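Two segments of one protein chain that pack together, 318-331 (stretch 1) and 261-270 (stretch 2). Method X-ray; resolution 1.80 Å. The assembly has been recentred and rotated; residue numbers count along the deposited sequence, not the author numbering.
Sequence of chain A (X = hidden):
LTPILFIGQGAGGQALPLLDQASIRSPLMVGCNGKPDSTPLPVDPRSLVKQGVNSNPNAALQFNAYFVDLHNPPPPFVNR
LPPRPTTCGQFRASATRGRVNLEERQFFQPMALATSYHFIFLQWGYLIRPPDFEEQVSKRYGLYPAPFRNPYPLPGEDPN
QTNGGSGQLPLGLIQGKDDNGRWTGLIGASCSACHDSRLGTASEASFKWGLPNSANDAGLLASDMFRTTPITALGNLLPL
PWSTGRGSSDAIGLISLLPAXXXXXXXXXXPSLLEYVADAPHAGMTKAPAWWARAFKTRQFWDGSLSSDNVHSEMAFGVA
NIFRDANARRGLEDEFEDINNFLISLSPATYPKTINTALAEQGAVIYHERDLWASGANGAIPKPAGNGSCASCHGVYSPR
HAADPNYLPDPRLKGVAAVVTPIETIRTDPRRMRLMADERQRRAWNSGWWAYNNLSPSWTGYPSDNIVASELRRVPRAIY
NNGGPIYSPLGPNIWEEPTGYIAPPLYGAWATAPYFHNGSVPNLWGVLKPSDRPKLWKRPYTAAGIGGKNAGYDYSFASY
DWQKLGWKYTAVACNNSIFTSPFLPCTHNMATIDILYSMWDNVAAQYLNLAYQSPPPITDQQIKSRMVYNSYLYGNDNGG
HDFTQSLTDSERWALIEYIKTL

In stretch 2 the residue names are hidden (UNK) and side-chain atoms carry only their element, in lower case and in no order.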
# COMPACT_ATOMS: atom_id res chain seq x y z
N GLY A 318 7.40 11.21 -0.56
CA GLY A 318 8.53 12.08 -0.19
C GLY A 318 8.76 13.16 -1.22
O GLY A 318 9.13 14.28 -0.92
N VAL A 319 8.58 12.79 -2.48
CA VAL A 319 8.69 13.72 -3.62
C VAL A 319 7.56 14.71 -3.48
O VAL A 319 7.75 15.91 -3.72
CB VAL A 319 8.54 12.96 -4.99
CG1 VAL A 319 8.39 13.97 -6.13
CG2 VAL A 319 9.71 12.04 -5.21
N ALA A 320 6.37 14.24 -3.11
CA ALA A 320 5.22 15.17 -3.16
C ALA A 320 5.22 16.15 -2.03
O ALA A 320 4.38 16.98 -1.98
CB ALA A 320 3.87 14.44 -3.21
N ASN A 321 6.25 16.17 -1.22
CA ASN A 321 6.35 17.15 -0.15
C ASN A 321 6.69 18.53 -0.70
O ASN A 321 7.63 18.69 -1.45
CB ASN A 321 7.49 16.66 0.78
CG ASN A 321 7.73 17.57 1.96
OD1 ASN A 321 7.68 18.79 1.87
ND2 ASN A 321 7.95 16.95 3.11
N ILE A 322 5.95 19.56 -0.28
CA ILE A 322 5.96 20.84 -0.94
C ILE A 322 7.13 21.67 -0.48
O ILE A 322 7.49 22.70 -1.10
CB ILE A 322 4.59 21.56 -0.70
CG1 ILE A 322 4.03 21.92 -2.02
CG2 ILE A 322 4.61 22.61 0.42
CD1 ILE A 322 3.69 20.66 -2.79
N PHE A 323 7.74 21.21 0.60
CA PHE A 323 8.86 21.97 1.14
C PHE A 323 10.21 21.63 0.51
O PHE A 323 11.17 22.35 0.71
CB PHE A 323 8.88 21.81 2.67
CG PHE A 323 7.64 22.34 3.36
CD1 PHE A 323 7.21 23.67 3.14
CD2 PHE A 323 6.94 21.55 4.29
CE1 PHE A 323 6.10 24.18 3.79
CE2 PHE A 323 5.82 22.08 4.98
CZ PHE A 323 5.40 23.38 4.71
N ARG A 324 10.33 20.52 -0.25
CA ARG A 324 11.64 20.13 -0.82
C ARG A 324 11.84 20.84 -2.12
O ARG A 324 10.85 21.19 -2.73
CB ARG A 324 11.65 18.65 -1.15
CG ARG A 324 11.49 17.78 0.07
CD ARG A 324 12.14 16.43 -0.12
NE ARG A 324 12.39 15.95 1.24
CZ ARG A 324 11.52 15.32 1.98
NH1 ARG A 324 10.29 14.97 1.49
NH2 ARG A 324 11.88 15.01 3.22
N ASP A 325 13.09 21.04 -2.57
CA ASP A 325 13.32 21.49 -3.94
C ASP A 325 13.56 20.26 -4.87
O ASP A 325 13.56 19.12 -4.38
CB ASP A 325 14.40 22.58 -4.04
CG ASP A 325 15.78 22.05 -3.76
OD1 ASP A 325 15.99 20.85 -3.41
OD2 ASP A 325 16.72 22.84 -3.93
N ALA A 326 13.70 20.46 -6.18
CA ALA A 326 13.83 19.33 -7.12
C ALA A 326 15.02 18.47 -6.74
O ALA A 326 14.93 17.26 -6.71
CB ALA A 326 13.99 19.84 -8.57
N ASN A 327 16.16 19.09 -6.41
CA ASN A 327 17.37 18.35 -6.01
C ASN A 327 17.12 17.44 -4.80
O ASN A 327 17.49 16.28 -4.84
CB ASN A 327 18.53 19.32 -5.78
CG ASN A 327 19.86 18.65 -5.47
OD1 ASN A 327 20.52 18.10 -6.35
ND2 ASN A 327 20.31 18.78 -4.22
N ALA A 328 16.50 17.98 -3.76
CA ALA A 328 16.20 17.22 -2.57
C ALA A 328 15.24 16.10 -2.94
O ALA A 328 15.39 14.99 -2.42
CB ALA A 328 15.53 18.10 -1.49
N ARG A 329 14.22 16.39 -3.76
CA ARG A 329 13.22 15.31 -4.05
C ARG A 329 13.93 14.17 -4.74
O ARG A 329 13.88 13.07 -4.25
CB ARG A 329 12.05 15.77 -4.90
CG ARG A 329 11.16 16.83 -4.31
CD ARG A 329 10.10 17.29 -5.27
NE ARG A 329 9.20 18.11 -4.48
CZ ARG A 329 9.08 19.43 -4.65
NH1 ARG A 329 9.78 20.06 -5.58
NH2 ARG A 329 8.31 20.14 -3.85
N ARG A 330 14.60 14.44 -5.86
CA ARG A 330 15.36 13.37 -6.56
C ARG A 330 16.38 12.70 -5.62
O ARG A 330 16.64 11.50 -5.70
CB ARG A 330 16.13 13.95 -7.77
CG ARG A 330 15.21 14.38 -8.89
CD ARG A 330 15.96 14.63 -10.18
NE ARG A 330 17.14 15.47 -10.02
CZ ARG A 330 17.23 16.75 -10.39
NH1 ARG A 330 16.18 17.36 -10.89
NH2 ARG A 330 18.40 17.41 -10.29
N GLY A 331 16.97 13.51 -4.74
CA GLY A 331 18.06 13.04 -3.84
C GLY A 331 17.61 12.20 -2.64
O GLY A 331 18.44 11.68 -1.93
N UNK A 261 1.47 19.04 -10.64
CA UNK A 261 2.18 19.94 -9.75
C UNK A 261 3.65 19.98 -10.12
O UNK A 261 4.27 21.04 -10.03
c UNK A 261 2.06 19.44 -8.31
c UNK A 261 0.68 18.98 -6.23
c UNK A 261 -0.34 20.31 -8.12
c UNK A 261 0.94 19.99 -7.38
N UNK A 262 4.18 18.84 -10.60
CA UNK A 262 5.65 18.65 -10.64
C UNK A 262 6.10 18.39 -12.03
O UNK A 262 5.46 17.66 -12.74
c UNK A 262 6.11 18.70 -6.21
c UNK A 262 4.69 16.91 -7.76
c UNK A 262 6.44 18.50 -7.54
c UNK A 262 6.12 17.45 -9.78
c UNK A 262 5.03 17.99 -5.64
c UNK A 262 4.28 17.12 -6.43
c UNK A 262 5.76 17.61 -8.31
N UNK A 263 7.21 18.98 -12.39
CA UNK A 263 7.85 18.70 -13.66
C UNK A 263 8.23 17.21 -13.62
O UNK A 263 8.83 16.69 -12.66
o UNK A 263 10.10 20.41 -15.80
o UNK A 263 10.31 18.29 -15.30
c UNK A 263 9.09 19.62 -13.74
c UNK A 263 9.88 19.43 -15.03
N UNK A 264 7.83 16.48 -14.64
CA UNK A 264 7.98 15.06 -14.62
C UNK A 264 9.37 14.57 -14.99
O UNK A 264 9.60 13.38 -14.96
c UNK A 264 4.84 12.17 -14.74
s UNK A 264 5.02 13.71 -13.79
c UNK A 264 5.56 14.82 -15.13
c UNK A 264 6.98 14.50 -15.63
N UNK A 265 10.28 15.51 -15.33
CA UNK A 265 11.66 15.18 -15.60
C UNK A 265 12.59 15.60 -14.46
O UNK A 265 13.63 14.97 -14.25
c UNK A 265 11.43 15.30 -18.15
c UNK A 265 12.10 15.85 -16.88
o UNK A 265 11.35 17.16 -19.68
c UNK A 265 11.93 16.10 -19.33
o UNK A 265 12.96 15.72 -19.88
N UNK A 266 12.23 16.67 -13.74
CA UNK A 266 13.15 17.24 -12.78
C UNK A 266 12.61 17.23 -11.34
O UNK A 266 13.37 17.33 -10.42
c UNK A 266 13.88 18.81 -14.62
o UNK A 266 12.34 19.53 -12.84
c UNK A 266 13.48 18.70 -13.12
N UNK A 267 11.29 17.05 -11.18
CA UNK A 267 10.62 17.15 -9.91
C UNK A 267 10.57 18.58 -9.35
O UNK A 267 10.22 18.75 -8.18
c UNK A 267 9.91 14.20 -9.92
c UNK A 267 11.72 13.74 -8.14
c UNK A 267 11.23 14.63 -9.34
c UNK A 267 11.14 16.09 -8.85
N UNK A 268 10.84 19.59 -10.18
CA UNK A 268 10.54 20.95 -9.85
C UNK A 268 9.01 21.12 -9.62
O UNK A 268 8.17 20.56 -10.33
c UNK A 268 10.71 23.32 -10.63
c UNK A 268 10.93 21.90 -11.01
o UNK A 268 12.31 21.70 -11.34
N UNK A 269 8.67 21.83 -8.55
CA UNK A 269 7.29 22.21 -8.34
C UNK A 269 6.97 23.31 -9.38
O UNK A 269 7.46 24.41 -9.29
c UNK A 269 5.65 23.84 -5.11
c UNK A 269 7.09 22.76 -6.92
c UNK A 269 5.70 23.30 -6.55
c UNK A 269 4.64 22.22 -6.72
N UNK A 270 6.19 22.97 -10.37
CA UNK A 270 5.90 23.88 -11.47
C UNK A 270 4.59 23.39 -12.07
O UNK A 270 4.59 22.59 -12.99
c UNK A 270 7.05 23.83 -12.49
O HOH W 1 10.51 22.86 -6.66

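Position 261 carries four side-chain carbons forked at the second, with no heteroatom; its chi1 of -95° lies between wells, and its side chain stays 4.9 Å or more from stretch 1. A fork at the second carbon identifies Leu261.

Position 262 has one carbon leading into a ring of six carbons, without oxygen, and the ring lies against Ala320, Ile322 and the Arg329 guanidinium: Phe262. Its CZ lies 3.8 Å from Ala320 CA and 4.1 Å from Ile322 CD1, while CE1 sits 3.4 Å from Arg329 CZ, over one face of the guanidinium.

At 263 two carbons end in two oxygens, a short carboxylate, hence Asp263. It does not reach stretch 1 but shapes its own: OD1 accepts from the backbone N of 265 (2.8 Å) and of 266 (3.0 Å).

Position 264 shows two carbons, a sulfur and a terminal carbon, unbranched, which defines Met264; it is out of reach of stretch 1.

Three carbons, the third bearing two oxygens, make 265 Glu265, whose CA-to-CB bond points away from the contact.

Position 266 has one carbon carrying one oxygen and one carbon. Its CB is 3.7 Å from Arg330 NH1, and its backbone O accepts from the same NH1 at 2.8 Å, near the guanidinium plane. The branched pattern is that of Thr266.

Position 267 again has four carbons forked at the second, lying against Val319, Arg329 and Arg330, giving Leu267. CD1 packs 3.6 Å from Arg330 CG, 3.8 Å from Arg329 CB and 3.9 Å from Val319 CG1. Its positive phi, 69°, accompanies a turn in which Leu267 N donates to Asp263 O (2.9 Å).

Position 268 repeats the carbon bearing one oxygen and one carbon, the oxygen near Ala326 CB: Thr268. CB points away from stretch 1, yet OG1 is 3.7 Å from Ala326 CB and accepts from Thr266 OG1 at 2.6 Å.

Position 269 has four carbons forked at the second, lying against Ile322; as Leu269, it places CD2 4.0 Å from Ile322 CG1.

The lone side-chain carbon at 270 gives Ala270, outside the contact; its N donates to Leu261 O (2.7 Å).

The contact joins apolar packing to arginine recognition of backbone carbonyls. Arg329 NH1 donates to Leu267 O (2.9 Å), while its NE and NH2 donate to Val319 O (2.7 Å) and Asn321 O (2.9 Å), so one guanidinium ties the end of the first helix and the loop after it to stretch 2. Water 1 accepts from Arg329 NH1 (3.1 Å) and Leu269 N (2.8 Å). Ala326 CB approaches Thr266 O to 3.2 Å, and its small side chain suits this close approach of the backbones.

Stretch 2 (261-270) LFDMETLTLA
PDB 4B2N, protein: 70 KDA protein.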